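Local coordinates for protein dehalogenase (Rhodospirillaceae, PDB 6A41) that probably dehalogenates halogenated alcohols on a Rossmann-type fold of the short-chain dehydrogenase/reductase kind, as halohydrin dehalogenases do, at residues 84-88 with 185-189; 120-124 with 166-172; 19-23 with 48-52; 177-183 with 211-217. All coordinates share one frame; numbering follows the deposited sequence.

Interaction 1 of 4, residues 84-88 with 185-189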
loop_
_atom_site.group_PDB
_atom_site.type_symbol
_atom_site.label_atom_id
_atom_site.label_comp_id
_atom_site.label_asym_id
_atom_site.label_seq_id
_atom_site.Cartn_x
_atom_site.Cartn_y
_atom_site.Cartn_z
ATOM N N ASP A 84 8.004 21.538 2.498
ATOM C CA ASP A 84 9.326 21.208 2.996
ATOM C C ASP A 84 10.126 20.523 1.886
ATOM O O ASP A 84 9.610 19.639 1.186
ATOM C CB ASP A 84 9.206 20.303 4.251
ATOM C CG ASP A 84 8.239 20.908 5.258
ATOM O OD1 ASP A 84 8.576 21.949 5.830
ATOM O OD2 ASP A 84 7.107 20.370 5.384
ATOM N N ALA A 85 11.371 20.984 1.714
ATOM C CA ALA A 85 12.253 20.494 0.671
ATOM C C ALA A 85 13.726 20.649 1.020
ATOM O O ALA A 85 14.125 21.724 1.354
ATOM C CB ALA A 85 11.992 21.150 -0.623
ATOM N N TYR A 86 14.421 19.508 1.023
ATOM C CA TYR A 86 15.874 19.381 1.143
ATOM C C TYR A 86 16.391 18.694 -0.150
ATOM O O TYR A 86 15.632 17.891 -0.737
ATOM C CB TYR A 86 16.220 18.520 2.407
ATOM C CG TYR A 86 17.692 18.357 2.711
ATOM C CD1 TYR A 86 18.425 19.321 3.400
ATOM C CD2 TYR A 86 18.392 17.267 2.201
ATOM C CE1 TYR A 86 19.819 19.198 3.618
ATOM C CE2 TYR A 86 19.768 17.089 2.433
ATOM C CZ TYR A 86 20.455 18.044 3.157
ATOM O OH TYR A 86 21.785 17.824 3.317
ATOM N N PRO A 87 17.611 19.011 -0.614
ATOM C CA PRO A 87 18.054 18.438 -1.894
ATOM C C PRO A 87 18.092 16.912 -1.884
ATOM O O PRO A 87 18.367 16.321 -0.830
ATOM C CB PRO A 87 19.451 18.998 -2.115
ATOM C CG PRO A 87 19.503 20.213 -1.261
ATOM C CD PRO A 87 18.566 20.024 -0.104
ATOM N N ALA A 88 17.724 16.301 -3.012
ATOM C CA ALA A 88 17.856 14.905 -3.155
ATOM C C ALA A 88 19.323 14.704 -3.592
ATOM O O ALA A 88 19.639 14.865 -4.779
ATOM C CB ALA A 88 16.902 14.419 -4.198
ATOM N N PRO A 185 11.122 24.417 -8.362
ATOM C CA PRO A 185 12.520 24.829 -8.293
ATOM C C PRO A 185 13.486 23.912 -7.595
ATOM O O PRO A 185 14.690 24.056 -7.826
ATOM C CB PRO A 185 12.428 26.205 -7.632
ATOM C CG PRO A 185 11.196 26.155 -6.826
ATOM C CD PRO A 185 10.241 25.388 -7.651
ATOM N N ASP A 186 13.010 23.020 -6.736
ATOM C CA ASP A 186 13.846 22.124 -5.927
ATOM C C ASP A 186 14.290 20.843 -6.646
ATOM O O ASP A 186 15.472 20.481 -6.635
ATOM C CB ASP A 186 13.165 21.836 -4.581
ATOM C CG ASP A 186 13.250 23.036 -3.718
ATOM O OD1 ASP A 186 12.449 24.021 -3.925
ATOM O OD2 ASP A 186 14.236 23.115 -2.957
ATOM N N TYR A 187 13.344 20.179 -7.289
ATOM C CA TYR A 187 13.569 18.882 -7.876
ATOM C C TYR A 187 13.515 18.878 -9.420
ATOM O O TYR A 187 14.091 17.962 -10.005
ATOM C CB TYR A 187 12.553 17.894 -7.267
ATOM C CG TYR A 187 12.690 17.865 -5.732
ATOM C CD1 TYR A 187 13.888 17.573 -5.143
ATOM C CD2 TYR A 187 11.668 18.245 -4.939
ATOM C CE1 TYR A 187 14.055 17.696 -3.749
ATOM C CE2 TYR A 187 11.785 18.298 -3.531
ATOM C CZ TYR A 187 12.942 17.954 -2.949
ATOM O OH TYR A 187 13.091 18.110 -1.551
ATOM N N PHE A 188 12.724 19.797 -10.061
ATOM C CA PHE A 188 12.554 19.785 -11.537
ATOM C C PHE A 188 12.681 21.222 -12.030
ATOM O O PHE A 188 11.712 21.807 -12.443
ATOM C CB PHE A 188 11.230 19.083 -11.963
ATOM C CG PHE A 188 11.225 17.653 -11.555
ATOM C CD1 PHE A 188 11.872 16.719 -12.334
ATOM C CD2 PHE A 188 10.718 17.310 -10.259
ATOM C CE1 PHE A 188 12.022 15.396 -11.844
ATOM C CE2 PHE A 188 10.849 16.029 -9.776
ATOM C CZ PHE A 188 11.482 15.063 -10.600
ATOM N N PRO A 189 13.852 21.778 -11.892
ATOM C CA PRO A 189 14.020 23.183 -12.181
ATOM C C PRO A 189 14.223 23.427 -13.659
ATOM O O PRO A 189 14.392 22.472 -14.413
ATOM C CB PRO A 189 15.310 23.559 -11.397
ATOM C CG PRO A 189 16.125 22.314 -11.464
ATOM C CD PRO A 189 15.093 21.192 -11.287
#

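Interaction 2 of 4, residues 120-124 with 166-172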
loop_
_atom_site.group_PDB
_atom_site.type_symbol
_atom_site.label_atom_id
_atom_site.label_comp_id
_atom_site.label_asym_id
_atom_site.label_seq_id
_atom_site.Cartn_x
_atom_site.Cartn_y
_atom_site.Cartn_z
ATOM N N ALA A 120 -1.309 23.425 15.482
ATOM C CA ALA A 120 -2.401 22.552 15.930
ATOM C C ALA A 120 -3.251 23.043 17.160
ATOM O O ALA A 120 -4.521 22.970 17.062
ATOM C CB ALA A 120 -1.979 21.073 16.082
ATOM N N PRO A 121 -2.627 23.604 18.184
ATOM C CA PRO A 121 -3.412 23.975 19.328
ATOM C C PRO A 121 -4.511 25.030 19.021
ATOM O O PRO A 121 -5.626 24.948 19.580
ATOM C CB PRO A 121 -2.377 24.552 20.302
ATOM C CG PRO A 121 -1.129 23.898 19.957
ATOM C CD PRO A 121 -1.178 23.623 18.500
ATOM N N SER A 122 -4.210 25.961 18.145
ATOM C CA SER A 122 -5.207 26.961 17.735
ATOM C C SER A 122 -6.386 26.363 16.977
ATOM O O SER A 122 -7.515 26.822 17.125
ATOM C CB SER A 122 -4.572 28.070 16.887
ATOM O OG SER A 122 -4.144 27.586 15.595
HETATM N N MSE A 123 -6.122 25.319 16.201
HETATM C CA MSE A 123 -7.157 24.588 15.436
HETATM C C MSE A 123 -8.012 23.804 16.349
HETATM O O MSE A 123 -9.227 23.709 16.130
HETATM C CB MSE A 123 -6.531 23.650 14.404
HETATM C CG MSE A 123 -5.643 24.440 13.462
HETATM SE SE MSE A 123 -4.933 23.224 12.083
HETATM C CE MSE A 123 -4.499 24.537 10.726
ATOM N N ARG A 124 -7.413 23.188 17.384
ATOM C CA ARG A 124 -8.183 22.349 18.254
ATOM C C ARG A 124 -9.294 23.136 18.993
ATOM O O ARG A 124 -10.418 22.644 19.163
ATOM C CB ARG A 124 -7.315 21.601 19.245
ATOM C CG ARG A 124 -6.341 20.587 18.589
ATOM C CD ARG A 124 -5.832 19.816 19.807
ATOM N NE ARG A 124 -4.956 18.713 19.692
ATOM C CZ ARG A 124 -5.356 17.470 19.646
ATOM N NH1 ARG A 124 -6.614 17.137 19.553
ATOM N NH2 ARG A 124 -4.449 16.555 19.564
ATOM N N GLU A 166 -4.711 11.413 15.846
ATOM C CA GLU A 166 -4.592 12.202 17.062
ATOM C C GLU A 166 -5.453 13.504 17.017
ATOM O O GLU A 166 -6.097 13.916 18.024
ATOM C CB GLU A 166 -3.068 12.519 17.178
ATOM C CG GLU A 166 -2.706 13.435 18.300
ATOM C CD GLU A 166 -1.203 13.496 18.654
ATOM O OE1 GLU A 166 -0.364 12.575 18.318
ATOM O OE2 GLU A 166 -0.929 14.493 19.371
ATOM N N LEU A 167 -5.613 14.101 15.837
ATOM C CA LEU A 167 -6.341 15.328 15.664
ATOM C C LEU A 167 -7.750 15.171 15.086
ATOM O O LEU A 167 -8.542 16.149 15.114
ATOM C CB LEU A 167 -5.557 16.210 14.692
ATOM C CG LEU A 167 -4.212 16.699 15.183
ATOM C CD1 LEU A 167 -3.405 17.383 14.154
ATOM C CD2 LEU A 167 -4.427 17.656 16.317
ATOM N N GLY A 168 -8.133 13.942 14.692
ATOM C CA GLY A 168 -9.409 13.709 13.963
ATOM C C GLY A 168 -10.655 13.947 14.782
ATOM O O GLY A 168 -11.704 14.393 14.230
ATOM N N ARG A 169 -10.564 13.724 16.079
ATOM C CA ARG A 169 -11.737 13.982 16.882
ATOM C C ARG A 169 -12.064 15.486 17.009
ATOM O O ARG A 169 -13.227 15.878 17.360
ATOM C CB ARG A 169 -11.629 13.301 18.235
ATOM C CG ARG A 169 -11.710 11.742 18.174
ATOM C CD ARG A 169 -12.864 11.196 17.281
ATOM N NE ARG A 169 -13.035 9.782 17.647
ATOM C CZ ARG A 169 -13.248 8.800 16.811
ATOM N NH1 ARG A 169 -13.282 9.069 15.562
ATOM N NH2 ARG A 169 -13.344 7.562 17.169
ATOM N N ASP A 170 -11.077 16.313 16.773
ATOM C CA ASP A 170 -11.292 17.755 16.699
ATOM C C ASP A 170 -11.601 18.270 15.285
ATOM O O ASP A 170 -11.516 19.458 15.023
ATOM C CB ASP A 170 -10.085 18.413 17.270
ATOM C CG ASP A 170 -10.083 18.394 18.842
ATOM O OD1 ASP A 170 -11.132 18.033 19.440
ATOM O OD2 ASP A 170 -9.035 18.747 19.411
ATOM N N SER A 171 -11.949 17.322 14.404
ATOM C CA SER A 171 -12.279 17.523 13.049
ATOM C C SER A 171 -11.136 18.098 12.183
ATOM O O SER A 171 -11.383 18.502 11.058
ATOM C CB SER A 171 -13.546 18.373 12.861
ATOM O OG SER A 171 -14.603 17.879 13.646
ATOM N N ILE A 172 -9.920 18.016 12.577
ATOM C CA ILE A 172 -8.879 18.531 11.761
ATOM C C ILE A 172 -8.378 17.377 10.915
ATOM O O ILE A 172 -8.111 16.269 11.437
ATOM C CB ILE A 172 -7.772 18.974 12.722
ATOM C CG1 ILE A 172 -8.278 20.159 13.562
ATOM C CG2 ILE A 172 -6.467 19.283 12.022
ATOM C CD1 ILE A 172 -7.447 20.281 14.785
#

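Interaction 3 of 4, residues 19-23 with 48-52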
loop_
_atom_site.group_PDB
_atom_site.type_symbol
_atom_site.label_atom_id
_atom_site.label_comp_id
_atom_site.label_asym_id
_atom_site.label_seq_id
_atom_site.Cartn_x
_atom_site.Cartn_y
_atom_site.Cartn_z
ATOM N N HIS A 19 4.774 28.555 -4.829
ATOM C CA HIS A 19 4.194 29.425 -5.790
ATOM C C HIS A 19 2.936 28.888 -6.407
ATOM O O HIS A 19 1.961 29.635 -6.565
ATOM C CB HIS A 19 5.208 29.797 -6.881
ATOM C CG HIS A 19 6.242 30.755 -6.384
ATOM N ND1 HIS A 19 6.949 31.572 -7.239
ATOM C CD2 HIS A 19 6.545 31.158 -5.128
ATOM C CE1 HIS A 19 7.751 32.344 -6.508
ATOM N NE2 HIS A 19 7.530 32.105 -5.232
ATOM N N GLY A 20 2.978 27.604 -6.809
ATOM C CA GLY A 20 1.739 26.940 -7.401
ATOM C C GLY A 20 0.610 27.046 -6.395
ATOM O O GLY A 20 -0.495 27.375 -6.747
ATOM N N THR A 21 0.901 26.710 -5.112
ATOM C CA THR A 21 -0.117 26.704 -4.145
ATOM C C THR A 21 -0.628 28.150 -3.917
ATOM O O THR A 21 -1.782 28.344 -3.831
ATOM C CB THR A 21 0.341 26.102 -2.816
ATOM O OG1 THR A 21 0.851 24.751 -3.073
ATOM C CG2 THR A 21 -0.838 26.030 -1.841
ATOM N N THR A 22 0.261 29.136 -3.809
ATOM C CA THR A 22 -0.192 30.521 -3.579
ATOM C C THR A 22 -1.169 30.959 -4.666
ATOM O O THR A 22 -2.262 31.507 -4.408
ATOM C CB THR A 22 1.013 31.471 -3.638
ATOM O OG1 THR A 22 1.880 31.210 -2.560
ATOM C CG2 THR A 22 0.567 32.922 -3.550
ATOM N N ARG A 23 -0.715 30.700 -5.880
ATOM C CA ARG A 23 -1.431 31.093 -7.107
ATOM C C ARG A 23 -2.858 30.518 -7.186
ATOM O O ARG A 23 -3.871 31.258 -7.432
ATOM C CB ARG A 23 -0.644 30.668 -8.364
ATOM C CG ARG A 23 -1.233 31.185 -9.638
ATOM C CD ARG A 23 -0.516 30.725 -10.943
ATOM N NE ARG A 23 0.848 31.138 -10.852
ATOM C CZ ARG A 23 1.945 30.405 -10.650
ATOM N NH1 ARG A 23 1.961 29.126 -10.563
ATOM N NH2 ARG A 23 3.101 31.076 -10.543
ATOM N N TYR A 48 7.527 38.922 -3.461
ATOM C CA TYR A 48 6.443 37.872 -3.372
ATOM C C TYR A 48 5.037 38.520 -3.513
ATOM O O TYR A 48 4.143 38.088 -4.207
ATOM C CB TYR A 48 6.582 37.106 -2.066
ATOM C CG TYR A 48 5.471 36.116 -1.785
ATOM C CD1 TYR A 48 5.374 34.920 -2.499
ATOM C CD2 TYR A 48 4.537 36.401 -0.841
ATOM C CE1 TYR A 48 4.358 34.016 -2.268
ATOM C CE2 TYR A 48 3.534 35.513 -0.605
ATOM C CZ TYR A 48 3.412 34.315 -1.362
ATOM O OH TYR A 48 2.373 33.386 -0.946
ATOM N N GLU A 49 4.822 39.572 -2.754
ATOM C CA GLU A 49 3.579 40.241 -2.681
ATOM C C GLU A 49 3.238 40.928 -4.031
ATOM O O GLU A 49 2.053 40.956 -4.418
ATOM C CB GLU A 49 3.496 41.216 -1.519
ATOM C CG GLU A 49 3.531 40.507 -0.150
ATOM C CD GLU A 49 3.309 41.412 1.053
ATOM O OE1 GLU A 49 3.271 42.664 0.833
ATOM O OE2 GLU A 49 3.157 40.927 2.194
ATOM N N SER A 50 4.215 41.392 -4.759
ATOM C CA SER A 50 3.908 41.995 -6.026
ATOM C C SER A 50 3.582 40.912 -7.086
ATOM O O SER A 50 2.764 41.110 -7.981
ATOM C CB SER A 50 5.020 42.954 -6.403
ATOM O OG SER A 50 5.970 42.220 -7.078
ATOM N N GLN A 51 4.214 39.745 -6.998
ATOM C CA GLN A 51 3.900 38.599 -7.870
ATOM C C GLN A 51 2.545 37.965 -7.544
ATOM O O GLN A 51 1.841 37.550 -8.480
ATOM C CB GLN A 51 5.010 37.592 -7.708
ATOM C CG GLN A 51 5.125 36.409 -8.590
ATOM C CD GLN A 51 6.510 35.717 -8.287
ATOM O OE1 GLN A 51 7.418 36.152 -7.380
ATOM N NE2 GLN A 51 6.711 34.692 -9.037
ATOM N N PHE A 52 2.143 37.976 -6.258
ATOM C CA PHE A 52 0.918 37.335 -5.811
ATOM C C PHE A 52 0.072 38.282 -4.976
ATOM O O PHE A 52 -0.035 38.119 -3.748
ATOM C CB PHE A 52 1.295 36.088 -4.989
ATOM C CG PHE A 52 2.103 35.079 -5.763
ATOM C CD1 PHE A 52 1.515 34.333 -6.789
ATOM C CD2 PHE A 52 3.447 34.900 -5.524
ATOM C CE1 PHE A 52 2.266 33.435 -7.577
ATOM C CE2 PHE A 52 4.173 33.912 -6.236
ATOM C CZ PHE A 52 3.600 33.241 -7.284
#

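Interaction 4 of 4, residues 177-183 with 211-217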
loop_
_atom_site.group_PDB
_atom_site.type_symbol
_atom_site.label_atom_id
_atom_site.label_comp_id
_atom_site.label_asym_id
_atom_site.label_seq_id
_atom_site.Cartn_x
_atom_site.Cartn_y
_atom_site.Cartn_z
ATOM N N VAL A 177 0.688 15.259 0.206
ATOM C CA VAL A 177 0.663 15.071 -1.255
ATOM C C VAL A 177 2.087 14.562 -1.590
ATOM O O VAL A 177 3.047 15.172 -1.269
ATOM C CB VAL A 177 0.413 16.379 -2.003
ATOM C CG1 VAL A 177 0.499 16.105 -3.547
ATOM C CG2 VAL A 177 -1.013 16.886 -1.722
ATOM N N GLY A 178 2.168 13.394 -2.204
ATOM C CA GLY A 178 3.387 12.745 -2.572
ATOM C C GLY A 178 3.729 13.133 -3.985
ATOM O O GLY A 178 3.342 12.462 -4.936
ATOM N N SER A 179 4.337 14.265 -4.125
ATOM C CA SER A 179 4.709 14.733 -5.485
ATOM C C SER A 179 5.883 14.017 -6.094
ATOM O O SER A 179 6.789 13.544 -5.421
ATOM C CB SER A 179 5.068 16.231 -5.471
ATOM O OG SER A 179 5.049 16.822 -6.766
ATOM N N ASN A 180 5.884 13.927 -7.423
ATOM C CA ASN A 180 7.142 13.683 -8.158
ATOM C C ASN A 180 6.911 14.147 -9.626
ATOM O O ASN A 180 5.815 14.193 -10.121
ATOM C CB ASN A 180 7.577 12.158 -8.148
ATOM C CG ASN A 180 9.148 11.907 -8.294
ATOM O OD1 ASN A 180 9.606 10.728 -8.285
ATOM N ND2 ASN A 180 9.898 12.926 -8.467
ATOM N N TYR A 181 8.007 14.496 -10.304
ATOM C CA TYR A 181 8.010 14.946 -11.671
ATOM C C TYR A 181 7.152 16.177 -11.903
ATOM O O TYR A 181 6.551 16.246 -12.988
ATOM C CB TYR A 181 7.595 13.775 -12.621
ATOM C CG TYR A 181 8.589 12.667 -12.522
ATOM C CD1 TYR A 181 9.813 12.844 -13.072
ATOM C CD2 TYR A 181 8.318 11.466 -11.907
ATOM C CE1 TYR A 181 10.793 11.904 -12.995
ATOM C CE2 TYR A 181 9.271 10.495 -11.784
ATOM C CZ TYR A 181 10.536 10.688 -12.364
ATOM O OH TYR A 181 11.586 9.757 -12.244
ATOM N N VAL A 182 7.050 17.086 -10.913
ATOM C CA VAL A 182 6.314 18.329 -11.035
ATOM C C VAL A 182 7.333 19.450 -11.185
ATOM O O VAL A 182 8.262 19.540 -10.351
ATOM C CB VAL A 182 5.432 18.645 -9.854
ATOM C CG1 VAL A 182 4.764 20.023 -10.048
ATOM C CG2 VAL A 182 4.408 17.564 -9.640
ATOM N N GLU A 183 7.188 20.247 -12.255
ATOM C CA GLU A 183 8.048 21.436 -12.473
ATOM C C GLU A 183 8.073 22.206 -11.172
ATOM O O GLU A 183 7.036 22.649 -10.686
ATOM C CB GLU A 183 7.518 22.315 -13.571
ATOM C CG GLU A 183 7.507 21.567 -14.884
ATOM C CD GLU A 183 6.817 22.346 -16.033
ATOM O OE1 GLU A 183 6.335 23.475 -15.799
ATOM O OE2 GLU A 183 6.770 21.799 -17.146
ATOM N N LEU A 211 5.884 16.041 -17.588
ATOM C CA LEU A 211 5.963 16.571 -16.224
ATOM C C LEU A 211 4.741 17.316 -15.830
ATOM O O LEU A 211 3.970 17.788 -16.676
ATOM C CB LEU A 211 7.167 17.494 -16.033
ATOM C CG LEU A 211 8.525 16.965 -16.273
ATOM C CD1 LEU A 211 9.604 17.895 -15.703
ATOM C CD2 LEU A 211 8.826 15.610 -15.765
ATOM N N GLY A 212 4.497 17.374 -14.532
ATOM C CA GLY A 212 3.366 18.034 -14.012
ATOM C C GLY A 212 3.631 19.495 -13.837
ATOM O O GLY A 212 4.777 19.989 -13.872
ATOM N N LYS A 213 2.546 20.236 -13.803
ATOM C CA LYS A 213 2.563 21.669 -13.620
ATOM C C LYS A 213 2.483 22.073 -12.172
ATOM O O LYS A 213 1.789 21.423 -11.339
ATOM C CB LYS A 213 1.386 22.302 -14.383
ATOM C CG LYS A 213 1.632 22.089 -15.872
ATOM C CD LYS A 213 0.679 22.886 -16.710
ATOM C CE LYS A 213 -0.783 22.662 -16.324
ATOM N NZ LYS A 213 -1.626 22.695 -17.593
ATOM N N SER A 214 3.157 23.190 -11.848
ATOM C CA SER A 214 3.159 23.620 -10.460
ATOM C C SER A 214 1.673 23.980 -10.078
ATOM O O SER A 214 1.308 23.728 -8.925
ATOM C CB SER A 214 4.075 24.842 -10.193
ATOM O OG SER A 214 3.505 25.879 -10.944
ATOM N N ASP A 215 0.863 24.489 -11.024
ATOM C CA ASP A 215 -0.576 24.669 -10.824
ATOM C C ASP A 215 -1.450 23.447 -10.530
ATOM O O ASP A 215 -2.515 23.603 -9.885
ATOM C CB ASP A 215 -1.167 25.450 -11.944
ATOM C CG ASP A 215 -0.735 26.957 -11.824
ATOM O OD1 ASP A 215 -0.067 27.406 -10.821
ATOM O OD2 ASP A 215 -1.069 27.675 -12.739
ATOM N N GLU A 216 -0.987 22.282 -11.007
ATOM C CA GLU A 216 -1.636 20.991 -10.739
ATOM C C GLU A 216 -1.354 20.562 -9.311
ATOM O O GLU A 216 -2.288 20.153 -8.570
ATOM C CB GLU A 216 -1.211 19.857 -11.704
ATOM C CG GLU A 216 -1.803 20.024 -13.069
ATOM C CD GLU A 216 -1.119 19.234 -14.229
ATOM O OE1 GLU A 216 0.086 18.978 -14.222
ATOM O OE2 GLU A 216 -1.879 18.888 -15.161
ATOM N N LEU A 217 -0.075 20.642 -8.954
ATOM C CA LEU A 217 0.287 20.380 -7.498
ATOM C C LEU A 217 -0.431 21.367 -6.606
ATOM O O LEU A 217 -0.994 20.960 -5.569
ATOM C CB LEU A 217 1.770 20.431 -7.338
ATOM C CG LEU A 217 2.342 20.101 -5.959
ATOM C CD1 LEU A 217 1.834 18.845 -5.413
ATOM C CD2 LEU A 217 3.839 19.998 -6.024
HETATM O O HOH W 1 4.658 24.599 -13.743
#

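Interaction 1 of 4, residues 84-88 with 185-189
The hydroxyl of Y187 donates a short hydrogen bond to the backbone of the facing loop, from Y187 OH to Y86 O at 2.7 Å. The donor stands above the carbonyl plane, 35° out of it, while Y86 O itself lies close to the plane of the phenol, at the ring's edge. R153 NH2 adds a weak bond to the same hydroxyl. With CG turned beside its own backbone N (chi1 -57°), Y187 sends its ring from 185-189 across to the extended backbone of 84-88. A85 CB comes obliquely to the hydroxyl end, 3.4 Å from Y187 OH, and A88 N sits at the ring edge, 4.0 Å from Y187 CE1. D186 CB covers the centre of one face of the ring. Its carboxylate, with OD2 3.8 Å from A85 CB, is engaged by K15 and by the backbone N of F16, and F16 also meets Y187 edge-to-face. Y149, whose ring meets the phenol, and R153 have the Tyr-x3-Arg spacing of the Ser-Tyr-Arg group in halohydrin dehalogenases. The contact thus joins the loops after strands 79-83 and 172-179, the C-terminal edge of the Rossmann-type sheet where such enzymes usually place the active-site pocket.

Interaction 2 of 4, residues 120-124 with 166-172
R124 lies across the end of helix 160-167 and the turn that follows it, crossing the side chains of L167, D170 and I172 at about right angles. Its chain runs extended from CG to NE after a first torsion that sets CG anti to the carbonyl carbon (chi1 -64°), which carries the guanidinium away from helix 98-126. L167 CD2 presses on the centre of one guanidinium face, 3.4 Å from R124 NH2. The edge is used for charge: R124 NH1 donates to D170 OD2 at 2.9 Å, a salt bridge in which the oxygen lies almost in the guanidinium plane. The two flat groups are nearly perpendicular, 88° apart, and NH1 meets OD2 from above the carboxylate plane. The same oxygen also rests along the aliphatic stem, 3.3 Å from R124 CB. A weak bond from R124 NH2 reaches E166 O at 3.5 Å. The turn through D170 leads from helix 160-167 toward strand 172-179, a helix-to-strand step of the Rossmann-type fold, so R124 ties that step to the C-terminal part of helix 98-126. The other oxygen, D170 OD1, pairs with K127, which makes a weak bond to R124 O as well. Deeper in, the partners are apolar. I172 CD1 approaches the root of the selenomethionine side chain, 3.5 Å from M123 CB, whereas the selenium end leads away. A120 CB touches L167 CD2 at 4.2 Å. L93 of the third subunit packs on A120 and L167, and its backbone N is bonded by the carboxylate of E166.

Interaction 3 of 4, residues 19-23 with 48-52
F52, the first residue to leave helix 42-51, drives its ring into the side of helix 18-27, where the packing is closest. T22 CG2 comes within 3.5 Å of F52 CG, with the T22 side chain over one ring face and the CG of its own neighbour Q51 over the other. The ring's edge points to the face of H19 in a T-shaped stack, planes 71° apart and centroids separated by 4.9 Å; F52 CE2 stands over the centre of the imidazole. Deeper still, with CG opposite its backbone N (chi1 174°), the Y48 ring is carried toward T22, and Y48 OH donates to T22 OG1 at 2.8 Å, the threonine oxygen lying at the edge of the phenol ring. T22 OG1 is also bonded to G18 O of its own helix. A phenylalanine in place of Y48 would probably leave T22 OG1 without its donor across the helix pair and a buried gap where the hydroxyl stood. The solvent side is looser: the amide of exposed Q51 stands nearly perpendicular to the imidazole, Q51 NE2 3.6 Å from H19 CE1, and R23 NH2 only skirts the ring edge, 3.9 Å from F52 CE1. H19 NE2 is held by E14, and R23 by D215. The helices lie side by side on the sheet, T22 on I10 of strand 7-10 and Y48 on V32 and A34 of strand 31-34, with helix 214-225 beyond, meeting T21 and R23.

Interaction 4 of 4, residues 177-183 with 211-217
V182 and G212 form a single parallel beta bridge just past strand 172-179, the sixth strand of the Rossmann-type sheet, whose following loop is tied here to the start of helix 214-225. G212 N donates to Y181 O at 2.8 Å, in the carbonyl plane, and E183 N returns a bond to G212 O, from above its plane, at 2.9 Å. Beneath the bridge, L217 rises from the first turn of the helix. Its CB meets V182 CG1 at 4.1 Å; CG, swung opposite the backbone N (chi1 -176°), aims both methyls at the strand. CD1 reaches V177 CG1 at 3.6 Å, the two side chains sliding past each other in opposite directions, while CD2 packs on the serine, 3.5 Å from S179 OG. An alanine at L217 would probably open a gap against V177 and S179 and weaken the seating of the helix on the strand. Beside the bridge, L211 CD2 lies against Y181 CB. At the helix start the side chain of E216 turns back to the N-cap residue, K213 N donating to E216 OE1 at 2.8 Å. Across the segments, a water accepts from S214 N at 2.8 Å and donates to E183 OE1.

All four contacts belong to one Rossmann-type domain built on a seven-stranded parallel sheet. Interaction 3 comes first along the chain, joining the helices after strands 7-10 and 31-34. Interaction 1 opens next, and both segments of interaction 2 fall between its two. Interactions 1 and 4 alternate in sequence and touch where F188 packs on Y181, their centres 12 Å apart; interaction 4 meets interaction 3 through the R23–D215 salt bridge. These three thus join elements that follow four strands, around the sheet edge where such enzymes usually have their pocket. Interaction 2 lies about 30 Å from interaction 1, centre to centre, across the chain's centre; interactions 2 and 4 both touch the second subunit.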